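Local coordinates for nickel-dependent hydrogenase large subunit (Allochromatium vinosum, PDB 3MYR), which forms the large, nickel-iron-bearing subunit of a heterodimeric [NiFe] hydrogenase, which oxidises molecular hydrogen and passes the electrons to an acceptor, at residues I137-P141 with T251-V256; P127-S131 with S143-A149; D309-I313 with L395-T400; H402-L408 with K438-D442. All coordinates share one frame; numbering follows the deposited sequence.

Contact 1: residues I137-P141 with T251-V256; sequences ISAWP and TFVDQV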
loop_
_atom_site.group_PDB
_atom_site.type_symbol
_atom_site.label_atom_id
_atom_site.label_comp_id
_atom_site.label_asym_id
_atom_site.label_seq_id
_atom_site.Cartn_x
_atom_site.Cartn_y
_atom_site.Cartn_z
ATOM N N ILE B 137 -3.328 9.877 29.668
ATOM C CA ILE B 137 -4.133 9.898 28.444
ATOM C C ILE B 137 -4.874 8.635 28.056
ATOM O O ILE B 137 -5.684 8.687 27.189
ATOM C CB ILE B 137 -3.391 10.476 27.164
ATOM C CG1 ILE B 137 -2.326 9.552 26.661
ATOM C CG2 ILE B 137 -2.787 11.837 27.422
ATOM C CD1 ILE B 137 -1.856 9.933 25.288
ATOM N N SER B 138 -4.580 7.486 28.652
ATOM C CA SER B 138 -5.107 6.258 28.099
ATOM C C SER B 138 -5.093 5.172 29.132
ATOM O O SER B 138 -4.264 5.153 30.068
ATOM C CB SER B 138 -4.224 5.834 26.913
ATOM O OG SER B 138 -4.640 4.621 26.389
ATOM N N ALA B 139 -5.956 4.201 28.890
ATOM C CA ALA B 139 -6.088 3.022 29.723
ATOM C C ALA B 139 -5.206 1.897 29.185
ATOM O O ALA B 139 -5.116 0.842 29.776
ATOM C CB ALA B 139 -7.606 2.593 29.749
ATOM N N TRP B 140 -4.541 2.115 28.073
ATOM C CA TRP B 140 -3.683 1.082 27.490
ATOM C C TRP B 140 -2.794 0.473 28.552
ATOM O O TRP B 140 -2.206 1.234 29.352
ATOM C CB TRP B 140 -2.805 1.721 26.404
ATOM C CG TRP B 140 -1.775 0.817 25.744
ATOM C CD1 TRP B 140 -0.403 0.994 25.766
ATOM C CD2 TRP B 140 -2.013 -0.329 24.868
ATOM N NE1 TRP B 140 0.203 0.023 24.972
ATOM C CE2 TRP B 140 -0.763 -0.742 24.364
ATOM C CE3 TRP B 140 -3.167 -0.956 24.390
ATOM C CZ2 TRP B 140 -0.614 -1.844 23.495
ATOM C CZ3 TRP B 140 -3.034 -2.062 23.516
ATOM C CH2 TRP B 140 -1.773 -2.509 23.105
ATOM N N PRO B 141 -2.694 -0.893 28.613
ATOM C CA PRO B 141 -1.993 -1.480 29.783
ATOM C C PRO B 141 -0.506 -1.202 29.865
ATOM O O PRO B 141 0.036 -1.189 30.977
ATOM C CB PRO B 141 -2.171 -3.020 29.604
ATOM C CG PRO B 141 -3.538 -3.129 28.833
ATOM C CD PRO B 141 -3.426 -1.919 27.840
ATOM N N THR B 251 -9.349 -2.146 20.350
ATOM C CA THR B 251 -8.608 -1.726 21.514
ATOM C C THR B 251 -7.424 -0.862 21.089
ATOM O O THR B 251 -7.141 0.141 21.729
ATOM C CB THR B 251 -8.046 -2.969 22.257
ATOM O OG1 THR B 251 -9.165 -3.714 22.670
ATOM C CG2 THR B 251 -7.282 -2.573 23.578
ATOM N N PHE B 252 -6.715 -1.253 20.029
ATOM C CA PHE B 252 -5.467 -0.501 19.671
ATOM C C PHE B 252 -5.831 0.890 19.156
ATOM O O PHE B 252 -5.194 1.902 19.533
ATOM C CB PHE B 252 -4.603 -1.253 18.674
ATOM C CG PHE B 252 -3.187 -0.770 18.594
ATOM C CD1 PHE B 252 -2.819 0.236 17.672
ATOM C CD2 PHE B 252 -2.227 -1.262 19.451
ATOM C CE1 PHE B 252 -1.460 0.723 17.646
ATOM C CE2 PHE B 252 -0.883 -0.778 19.406
ATOM C CZ PHE B 252 -0.515 0.167 18.452
ATOM N N VAL B 253 -6.927 0.969 18.395
ATOM C CA VAL B 253 -7.380 2.296 17.899
ATOM C C VAL B 253 -7.829 3.183 19.050
ATOM O O VAL B 253 -7.377 4.343 19.169
ATOM C CB VAL B 253 -8.538 2.152 16.830
ATOM C CG1 VAL B 253 -9.169 3.519 16.445
ATOM C CG2 VAL B 253 -8.003 1.444 15.589
ATOM N N ASP B 254 -8.701 2.665 19.920
ATOM C CA ASP B 254 -9.246 3.477 21.002
ATOM C C ASP B 254 -8.156 3.929 21.983
ATOM O O ASP B 254 -8.270 4.972 22.556
ATOM C CB ASP B 254 -10.255 2.708 21.866
ATOM C CG ASP B 254 -11.575 2.521 21.211
ATOM O OD1 ASP B 254 -12.356 1.641 21.707
ATOM O OD2 ASP B 254 -11.802 3.193 20.183
ATOM N N GLN B 255 -7.234 3.043 22.308
ATOM C CA GLN B 255 -6.374 3.255 23.444
ATOM C C GLN B 255 -4.984 3.700 23.030
ATOM O O GLN B 255 -4.239 4.151 23.886
ATOM C CB GLN B 255 -6.206 1.926 24.248
ATOM C CG GLN B 255 -7.541 1.525 24.953
ATOM C CD GLN B 255 -7.376 0.410 25.987
ATOM O OE1 GLN B 255 -6.375 -0.287 26.038
ATOM N NE2 GLN B 255 -8.374 0.240 26.799
ATOM N N VAL B 256 -4.544 3.417 21.807
ATOM C CA VAL B 256 -3.177 3.826 21.477
ATOM C C VAL B 256 -3.196 4.937 20.377
ATOM O O VAL B 256 -2.752 6.051 20.609
ATOM C CB VAL B 256 -2.292 2.621 21.021
ATOM C CG1 VAL B 256 -0.861 3.034 20.726
ATOM C CG2 VAL B 256 -2.335 1.450 22.080
#
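T251 brings its methyl CG2 to the edge of the W140 indole, 4.3 Å from CZ3, while its hydroxyl is bonded one turn back to the carbonyl of Q247. At F252 two aromatic rings meet in a T-shaped pair: the edge of the phenyl group points at the face of the six-membered ring of W140, with centroids 5.5 Å apart and planes at 86°. F252 also stacks on W197 of helix 181-201, so it links that helix to the W140 loop.

A turn farther on, Q255 works with both its side chain and its backbone. The extended chain carries OE1 to 3.4 Å from W140 CA and into the plane of the indole at its edge, with the amide turned almost perpendicular to the ring; A139 CB lies against NE2. Q255 O, for its part, accepts a 2.6 Å hydrogen bond from S138 OG, which comes in the carbonyl plane on a lone pair. With OG anti to its own backbone N (chi1 177°), S138 can also take the W140 N-H at 3.0 Å, an ST turn just where helix 127-137 has ended.

V256 closes the row. Its CG2 sits over the six-membered ring of W140, 3.5 Å from the centroid, a CH-pi contact, and P141 CD lies against the opposite face nearer the rim. The S138 bond and V256 on one indole face thus hold the loop to helix 236-265, while the W140 N-H bond and P141 CD brace it from within; the amide oxygen at the ring edge probably gains from the slightly positive rim hydrogens.

Contact 2: residues P127-S131 with S143-A149; sequences PRATS and SSPGYFA
S131 OG gives its proton to S143 O over 2.6 Å, approaching nearly along the C=O axis at a C=O...OG angle of 166°. The hydroxyl stands anti to the backbone N (chi1 171°), which aims OG across at the loop; S131 CB itself lies 3.7 Å from P145 CG. Next to this bond, T130 drops its methyl CG2 onto the face of F148, 3.6 Å from the ring centroid and almost straight above it. P127 meets the following turn: its CG rests 3.8 Å from A149 CB, and its CB faces P145 O.

These contacts fill the turn between two consecutive helices, 127-137 and 145-160, whose short segments run at 120° to each other with axes 7.9 Å apart. R128 bends its chain at chi3 so that P145 CG lies over one face of its guanidinium. With an alanine at F148 the T130 methyl would probably lose the ring it rests on, and a gap would open between the two helices.

Farther out, several bonds position the groups that touch. S144 is the N-cap of helix 145-160, its OG accepting the N-H of Y147 at 3.0 Å, and Y147 CD2 lies over the face of the F148 ring turned away from T130. Behind T130, OG1 is bonded to D126 O, which fits its methyl facing F148. S143 OG is paired with Q135 OE1, and both Y147 and F148 rest on A189 of helix 181-201.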
loop_
_atom_site.group_PDB
_atom_site.type_symbol
_atom_site.label_atom_id
_atom_site.label_comp_id
_atom_site.label_asym_id
_atom_site.label_seq_id
_atom_site.Cartn_x
_atom_site.Cartn_y
_atom_site.Cartn_z
ATOM N N PRO B 127 11.742 7.848 32.781
ATOM C CA PRO B 127 10.834 6.744 32.511
ATOM C C PRO B 127 9.550 6.858 33.345
ATOM O O PRO B 127 8.472 6.616 32.837
ATOM C CB PRO B 127 11.640 5.499 32.901
ATOM C CG PRO B 127 13.122 5.928 32.605
ATOM C CD PRO B 127 13.135 7.413 33.045
ATOM N N ARG B 128 9.679 7.320 34.564
ATOM C CA ARG B 128 8.522 7.512 35.411
ATOM C C ARG B 128 7.560 8.587 34.925
ATOM O O ARG B 128 6.364 8.380 34.925
ATOM C CB ARG B 128 8.899 7.769 36.869
ATOM C CG ARG B 128 7.643 7.917 37.701
ATOM C CD ARG B 128 7.908 8.095 39.226
ATOM N NE ARG B 128 8.638 6.944 39.785
ATOM C CZ ARG B 128 8.092 5.747 40.034
ATOM N NH1 ARG B 128 6.786 5.524 39.800
ATOM N NH2 ARG B 128 8.863 4.765 40.502
ATOM N N ALA B 129 8.079 9.748 34.530
ATOM C CA ALA B 129 7.245 10.802 33.966
ATOM C C ALA B 129 6.598 10.313 32.666
ATOM O O ALA B 129 5.448 10.688 32.331
ATOM C CB ALA B 129 8.089 12.115 33.735
ATOM N N THR B 130 7.291 9.464 31.911
ATOM C CA THR B 130 6.734 8.989 30.644
ATOM C C THR B 130 5.504 8.103 30.945
ATOM O O THR B 130 4.479 8.199 30.275
ATOM C CB THR B 130 7.745 8.143 29.853
ATOM O OG1 THR B 130 8.913 8.929 29.618
ATOM C CG2 THR B 130 7.193 7.700 28.516
ATOM N N SER B 131 5.621 7.308 32.009
ATOM C CA SER B 131 4.525 6.479 32.478
ATOM C C SER B 131 3.344 7.337 32.960
ATOM O O SER B 131 2.214 7.073 32.568
ATOM C CB SER B 131 5.026 5.581 33.612
ATOM O OG SER B 131 3.953 4.924 34.229
ATOM N N SER B 143 2.458 0.492 30.225
ATOM C CA SER B 143 2.786 1.879 30.577
ATOM C C SER B 143 3.706 1.931 31.782
ATOM O O SER B 143 3.866 3.004 32.418
ATOM C CB SER B 143 1.491 2.604 30.962
ATOM O OG SER B 143 0.947 2.042 32.177
ATOM N N SER B 144 4.234 0.790 32.212
ATOM C CA SER B 144 4.971 0.813 33.476
ATOM C C SER B 144 6.268 1.595 33.235
ATOM O O SER B 144 6.746 1.681 32.102
ATOM C CB SER B 144 5.282 -0.591 33.998
ATOM O OG SER B 144 6.366 -1.101 33.239
ATOM N N PRO B 145 6.837 2.204 34.294
ATOM C CA PRO B 145 8.114 2.912 34.203
ATOM C C PRO B 145 9.216 1.978 33.782
ATOM O O PRO B 145 10.033 2.347 32.933
ATOM C CB PRO B 145 8.329 3.493 35.621
ATOM C CG PRO B 145 6.916 3.625 36.135
ATOM C CD PRO B 145 6.143 2.444 35.555
ATOM N N GLY B 146 9.258 0.763 34.338
ATOM C CA GLY B 146 10.296 -0.205 33.906
ATOM C C GLY B 146 10.204 -0.531 32.408
ATOM O O GLY B 146 11.210 -0.694 31.712
ATOM N N TYR B 147 8.995 -0.607 31.854
ATOM C CA TYR B 147 8.839 -0.845 30.434
ATOM C C TYR B 147 9.407 0.321 29.549
ATOM O O TYR B 147 10.118 0.108 28.529
ATOM C CB TYR B 147 7.350 -1.021 30.173
ATOM C CG TYR B 147 6.964 -0.877 28.729
ATOM C CD1 TYR B 147 7.236 -1.896 27.775
ATOM C CD2 TYR B 147 6.259 0.257 28.306
ATOM C CE1 TYR B 147 6.786 -1.768 26.409
ATOM C CE2 TYR B 147 5.823 0.389 26.976
ATOM C CZ TYR B 147 6.100 -0.606 26.041
ATOM O OH TYR B 147 5.630 -0.397 24.765
ATOM N N PHE B 148 9.050 1.558 29.922
ATOM C CA PHE B 148 9.646 2.734 29.317
ATOM C C PHE B 148 11.172 2.823 29.477
ATOM O O PHE B 148 11.864 3.131 28.504
ATOM C CB PHE B 148 8.943 4.033 29.763
ATOM C CG PHE B 148 7.586 4.162 29.191
ATOM C CD1 PHE B 148 6.457 4.213 30.028
ATOM C CD2 PHE B 148 7.403 4.129 27.802
ATOM C CE1 PHE B 148 5.157 4.334 29.474
ATOM C CE2 PHE B 148 6.087 4.243 27.231
ATOM C CZ PHE B 148 4.982 4.345 28.058
ATOM N N ALA B 149 11.679 2.457 30.643
ATOM C CA ALA B 149 13.126 2.479 30.900
ATOM C C ALA B 149 13.769 1.394 30.029
ATOM O O ALA B 149 14.807 1.619 29.449
ATOM C CB ALA B 149 13.451 2.193 32.441
#

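Contact 3: residues D309-I313 with L395-T400; sequences DLSTI and LMLYAT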
loop_
_atom_site.group_PDB
_atom_site.type_symbol
_atom_site.label_atom_id
_atom_site.label_comp_id
_atom_site.label_asym_id
_atom_site.label_seq_id
_atom_site.Cartn_x
_atom_site.Cartn_y
_atom_site.Cartn_z
ATOM N N ASP B 309 -17.383 24.745 1.296
ATOM C CA ASP B 309 -18.773 25.060 1.637
ATOM C C ASP B 309 -19.462 23.760 2.055
ATOM O O ASP B 309 -19.825 22.951 1.237
ATOM C CB ASP B 309 -19.480 25.702 0.451
ATOM C CG ASP B 309 -20.977 25.995 0.728
ATOM O OD1 ASP B 309 -21.589 26.603 -0.179
ATOM O OD2 ASP B 309 -21.551 25.629 1.802
ATOM N N LEU B 310 -19.686 23.585 3.342
ATOM C CA LEU B 310 -20.250 22.314 3.800
ATOM C C LEU B 310 -21.781 22.322 3.677
ATOM O O LEU B 310 -22.425 21.370 4.098
ATOM C CB LEU B 310 -19.882 22.088 5.260
ATOM C CG LEU B 310 -18.548 21.419 5.602
ATOM C CD1 LEU B 310 -17.605 21.064 4.410
ATOM C CD2 LEU B 310 -17.857 21.984 6.847
ATOM N N SER B 311 -22.382 23.386 3.144
ATOM C CA SER B 311 -23.847 23.395 3.108
ATOM C C SER B 311 -24.404 22.766 1.821
ATOM O O SER B 311 -25.602 22.621 1.725
ATOM C CB SER B 311 -24.400 24.813 3.277
ATOM O OG SER B 311 -24.232 25.509 2.048
ATOM N N THR B 312 -23.553 22.475 0.821
ATOM C CA THR B 312 -23.991 21.902 -0.476
ATOM C C THR B 312 -23.110 20.717 -0.887
ATOM O O THR B 312 -21.899 20.877 -1.097
ATOM C CB THR B 312 -23.879 22.896 -1.648
ATOM O OG1 THR B 312 -24.565 24.118 -1.355
ATOM C CG2 THR B 312 -24.497 22.303 -2.923
ATOM N N ILE B 313 -23.695 19.541 -1.036
ATOM C CA ILE B 313 -22.926 18.390 -1.463
ATOM C C ILE B 313 -23.270 18.287 -2.913
ATOM O O ILE B 313 -24.412 18.058 -3.229
ATOM C CB ILE B 313 -23.425 17.110 -0.751
ATOM C CG1 ILE B 313 -23.176 17.222 0.740
ATOM C CG2 ILE B 313 -22.648 15.843 -1.238
ATOM C CD1 ILE B 313 -21.779 17.638 0.998
ATOM N N LEU B 395 -15.029 15.385 6.132
ATOM C CA LEU B 395 -15.866 16.537 5.743
ATOM C C LEU B 395 -17.234 16.123 5.202
ATOM O O LEU B 395 -18.232 16.719 5.600
ATOM C CB LEU B 395 -15.162 17.564 4.819
ATOM C CG LEU B 395 -13.880 18.232 5.356
ATOM C CD1 LEU B 395 -13.143 18.896 4.197
ATOM C CD2 LEU B 395 -14.208 19.293 6.412
ATOM N N MET B 396 -17.279 15.083 4.352
ATOM C CA MET B 396 -18.537 14.599 3.793
ATOM C C MET B 396 -19.462 14.042 4.865
ATOM O O MET B 396 -20.665 14.271 4.832
ATOM C CB MET B 396 -18.269 13.507 2.752
ATOM C CG MET B 396 -19.242 13.544 1.545
ATOM S SD MET B 396 -19.066 15.040 0.493
ATOM C CE MET B 396 -17.330 15.035 -0.031
ATOM N N LEU B 397 -18.906 13.307 5.829
ATOM C CA LEU B 397 -19.661 12.789 6.928
ATOM C C LEU B 397 -20.204 13.908 7.764
ATOM O O LEU B 397 -21.362 13.829 8.240
ATOM C CB LEU B 397 -18.812 11.840 7.820
ATOM C CG LEU B 397 -18.591 10.457 7.166
ATOM C CD1 LEU B 397 -17.460 9.668 7.875
ATOM C CD2 LEU B 397 -19.905 9.652 7.141
ATOM N N TYR B 398 -19.353 14.900 8.043
ATOM C CA TYR B 398 -19.778 16.018 8.847
ATOM C C TYR B 398 -20.913 16.756 8.155
ATOM O O TYR B 398 -21.954 17.082 8.764
ATOM C CB TYR B 398 -18.591 17.005 9.023
ATOM C CG TYR B 398 -18.728 18.022 10.164
ATOM C CD1 TYR B 398 -19.064 19.371 9.901
ATOM C CD2 TYR B 398 -18.574 17.615 11.490
ATOM C CE1 TYR B 398 -19.179 20.311 10.955
ATOM C CE2 TYR B 398 -18.705 18.496 12.536
ATOM C CZ TYR B 398 -18.996 19.857 12.272
ATOM O OH TYR B 398 -19.076 20.735 13.325
ATOM N N ALA B 399 -20.689 17.070 6.880
ATOM C CA ALA B 399 -21.645 17.858 6.130
ATOM C C ALA B 399 -23.001 17.153 6.058
ATOM O O ALA B 399 -24.020 17.822 6.000
ATOM C CB ALA B 399 -21.102 18.119 4.723
ATOM N N THR B 400 -23.023 15.815 6.028
ATOM C CA THR B 400 -24.278 15.077 5.812
ATOM C C THR B 400 -24.892 14.647 7.153
ATOM O O THR B 400 -25.764 13.780 7.178
ATOM C CB THR B 400 -24.093 13.799 4.918
ATOM O OG1 THR B 400 -23.072 12.939 5.453
ATOM C CG2 THR B 400 -23.648 14.174 3.501
HETATM O O HOH W 1 -24.583 20.011 3.801
#
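A399 CB sits between L310 and I313, 3.6 Å from L310 O and 3.8 Å from I313 CD1. L310 spreads its two methyls over the same helix: CD1 reaches L395 CB at 4.3 Å, and CD2 reaches Y398 CD1, crossing the tyrosine side chain at about a right angle. A chi1 of -86° sets its CG beside the backbone N, opposite the carbonyl carbon.

M396 takes a different route. Its CB leaves the helix pointing away from the loop, but the bend at chi2 (66°) swings SD round to 3.8 Å from I313 CD1. The loop that supplies L310 and I313 follows strand 300-305 and makes a type I beta turn from D309 to T312; D309 OD2 accepts both the N-H and the hydroxyl of S311, an Asx turn with a second bond. L310, within the turn, and I313, just after it, both point their CB toward helix 390-399.

At the end of that helix T400, with chi1 of 54°, folds OG1 back onto M396 O over 2.8 Å, which leaves CG2 to meet I313 CG1. T400 N reaches the same carbonyl from the other face of its plane. A water donates to L310 O at 2.6 Å and, at 3.2 Å, to A399 O. The Y398 ring has partners of its own: its OH is bonded to D410 OD1, and R406 makes a cation-pi contact with it.

Contact 4: residues H402-L408 with K438-D442; sequences HDQAREL and KILVD
Q404 reaches D442 and I439 with a fully extended side chain. CB points at helix 426-456, and with CG anti to the backbone N (chi1 177°) the two methylenes carry the amide straight across. CD arrives 4.0 Å from I439 CG1. OE1 then lies beside the same isoleucine, and a water bridges it to the backbone, donating to Q404 OE1 at 2.8 Å and to I439 O at 2.7 Å. NE2, the other branch, donates to D442 OD1 over 2.8 Å; the bond is bent, 138° at the hydrogen, and comes to the anti side of the carboxylate, the two planes nearly parallel but NE2 somewhat out of the carboxylate plane. A leucine in place of Q404 would probably leave D442 OD1 without its amide donor and the water on I439 O with no bridge to the other helix.

D442 is itself held by its other oxygen: OD2 takes K438 NZ at 2.9 Å on the syn lone pair and also pairs with R250, while K438 has a second partner in D254.

Next to this polar group, I439 runs alongside L408 in the opposite sense, its CG1 lying 3.7 Å from L408 CD1, and its CD1 presses on A405 CB, also at 3.7 Å. H402, the N-cap residue of its helix, holds its ring edge-on to Q404 OE1 with I439 CG2 near NE2. The two segments run at 142° with axes 10.9 Å apart: a widely spaced, roughly antiparallel helix pair, with aliphatic packing round I439 next to an amide-carboxylate-lysine network.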
loop_
_atom_site.group_PDB
_atom_site.type_symbol
_atom_site.label_atom_id
_atom_site.label_comp_id
_atom_site.label_asym_id
_atom_site.label_seq_id
_atom_site.Cartn_x
_atom_site.Cartn_y
_atom_site.Cartn_z
ATOM N N HIS B 402 -23.692 12.858 9.826
ATOM C CA HIS B 402 -23.328 11.586 10.501
ATOM C C HIS B 402 -23.059 11.880 11.962
ATOM O O HIS B 402 -22.144 12.685 12.257
ATOM C CB HIS B 402 -22.115 10.919 9.830
ATOM C CG HIS B 402 -21.679 9.615 10.459
ATOM N ND1 HIS B 402 -22.051 8.370 9.959
ATOM C CD2 HIS B 402 -20.855 9.362 11.500
ATOM C CE1 HIS B 402 -21.507 7.416 10.701
ATOM N NE2 HIS B 402 -20.774 7.993 11.639
ATOM N N ASP B 403 -23.812 11.238 12.877
ATOM C CA ASP B 403 -23.805 11.701 14.269
ATOM C C ASP B 403 -22.459 11.463 14.941
ATOM O O ASP B 403 -21.947 12.325 15.659
ATOM C CB ASP B 403 -24.885 11.035 15.101
ATOM C CG ASP B 403 -26.280 11.693 14.919
ATOM O OD1 ASP B 403 -26.422 12.873 14.496
ATOM O OD2 ASP B 403 -27.247 11.001 15.231
ATOM N N GLN B 404 -21.924 10.261 14.775
ATOM C CA GLN B 404 -20.677 9.956 15.435
ATOM C C GLN B 404 -19.538 10.851 14.884
ATOM O O GLN B 404 -18.754 11.391 15.681
ATOM C CB GLN B 404 -20.326 8.471 15.270
ATOM C CG GLN B 404 -19.001 8.091 15.869
ATOM C CD GLN B 404 -18.663 6.622 15.649
ATOM O OE1 GLN B 404 -19.122 6.003 14.672
ATOM N NE2 GLN B 404 -17.885 6.058 16.558
ATOM N N ALA B 405 -19.488 11.040 13.552
ATOM C CA ALA B 405 -18.461 11.896 12.958
ATOM C C ALA B 405 -18.558 13.321 13.486
ATOM O O ALA B 405 -17.544 13.970 13.754
ATOM C CB ALA B 405 -18.538 11.885 11.419
ATOM N N ARG B 406 -19.779 13.814 13.652
ATOM C CA ARG B 406 -19.982 15.147 14.123
ATOM C C ARG B 406 -19.444 15.241 15.570
ATOM O O ARG B 406 -18.805 16.215 15.949
ATOM C CB ARG B 406 -21.479 15.399 14.159
ATOM C CG ARG B 406 -21.913 16.657 13.549
ATOM C CD ARG B 406 -22.201 16.408 12.103
ATOM N NE ARG B 406 -23.458 17.027 11.693
ATOM C CZ ARG B 406 -23.641 18.324 11.430
ATOM N NH1 ARG B 406 -24.853 18.719 11.052
ATOM N NH2 ARG B 406 -22.660 19.227 11.585
ATOM N N GLU B 407 -19.772 14.258 16.390
ATOM C CA GLU B 407 -19.334 14.227 17.785
ATOM C C GLU B 407 -17.806 14.177 17.872
ATOM O O GLU B 407 -17.206 14.877 18.656
ATOM C CB GLU B 407 -19.870 12.965 18.399
ATOM C CG GLU B 407 -20.020 12.842 19.924
ATOM C CD GLU B 407 -20.999 11.650 20.297
ATOM O OE1 GLU B 407 -21.937 11.851 21.124
ATOM O OE2 GLU B 407 -20.866 10.514 19.734
ATOM N N LEU B 408 -17.185 13.348 17.055
ATOM C CA LEU B 408 -15.733 13.208 17.121
ATOM C C LEU B 408 -15.071 14.480 16.624
ATOM O O LEU B 408 -14.069 14.861 17.161
ATOM C CB LEU B 408 -15.223 12.046 16.260
ATOM C CG LEU B 408 -15.543 10.639 16.784
ATOM C CD1 LEU B 408 -15.285 9.591 15.647
ATOM C CD2 LEU B 408 -14.701 10.365 18.063
ATOM N N LYS B 438 -11.594 5.315 13.994
ATOM C CA LYS B 438 -12.521 5.037 15.092
ATOM C C LYS B 438 -13.923 4.715 14.529
ATOM O O LYS B 438 -14.638 3.797 14.999
ATOM C CB LYS B 438 -12.580 6.261 16.042
ATOM C CG LYS B 438 -13.721 6.206 17.108
ATOM C CD LYS B 438 -13.671 4.837 17.909
ATOM C CE LYS B 438 -14.603 4.887 19.168
ATOM N NZ LYS B 438 -14.611 3.469 19.791
ATOM N N ILE B 439 -14.337 5.437 13.515
ATOM C CA ILE B 439 -15.683 5.184 12.982
ATOM C C ILE B 439 -15.698 3.767 12.373
ATOM O O ILE B 439 -16.665 3.040 12.541
ATOM C CB ILE B 439 -16.060 6.242 11.921
ATOM C CG1 ILE B 439 -16.278 7.622 12.623
ATOM C CG2 ILE B 439 -17.347 5.775 11.094
ATOM C CD1 ILE B 439 -16.497 8.748 11.652
ATOM N N LEU B 440 -14.630 3.378 11.669
ATOM C CA LEU B 440 -14.629 2.106 10.936
ATOM C C LEU B 440 -14.512 0.957 11.922
ATOM O O LEU B 440 -15.084 -0.115 11.736
ATOM C CB LEU B 440 -13.455 2.035 9.973
ATOM C CG LEU B 440 -13.830 2.725 8.688
ATOM C CD1 LEU B 440 -12.614 2.895 7.837
ATOM C CD2 LEU B 440 -14.769 1.806 7.959
ATOM N N VAL B 441 -13.679 1.134 12.927
ATOM C CA VAL B 441 -13.506 0.050 13.868
ATOM C C VAL B 441 -14.801 -0.263 14.653
ATOM O O VAL B 441 -15.112 -1.414 14.794
ATOM C CB VAL B 441 -12.266 0.231 14.817
ATOM C CG1 VAL B 441 -12.643 1.005 16.076
ATOM C CG2 VAL B 441 -11.738 -1.084 15.130
ATOM N N ASP B 442 -15.606 0.741 15.003
ATOM C CA ASP B 442 -16.926 0.518 15.573
ATOM C C ASP B 442 -17.861 -0.147 14.586
ATOM O O ASP B 442 -18.664 -0.905 15.006
ATOM C CB ASP B 442 -17.595 1.826 16.064
ATOM C CG ASP B 442 -16.845 2.458 17.262
ATOM O OD1 ASP B 442 -17.169 3.610 17.655
ATOM O OD2 ASP B 442 -15.949 1.775 17.839
HETATM O O HOH W 2 -19.198 3.595 13.177
#

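Helix 127-137 starts the set. Contact 2 closes a short loop by folding helix 145-160 back on it, and contact 1 crosses contact 2, because 137-141 leaves from inside that loop to reach helix 236-265 more than a hundred residues on. Contacts 3 and 4 then follow in series: contact 3 joins the loop after strand 300-305 to helix 390-399, and contact 4 joins the next helix, 403-416, to 426-456. The last two are continuous, since L397 packs on A405 and I439. A salt bridge from D254 to K438 ties contact 1 to contact 4, whose centres lie about 17 Å apart; contact 2 stays at the periphery.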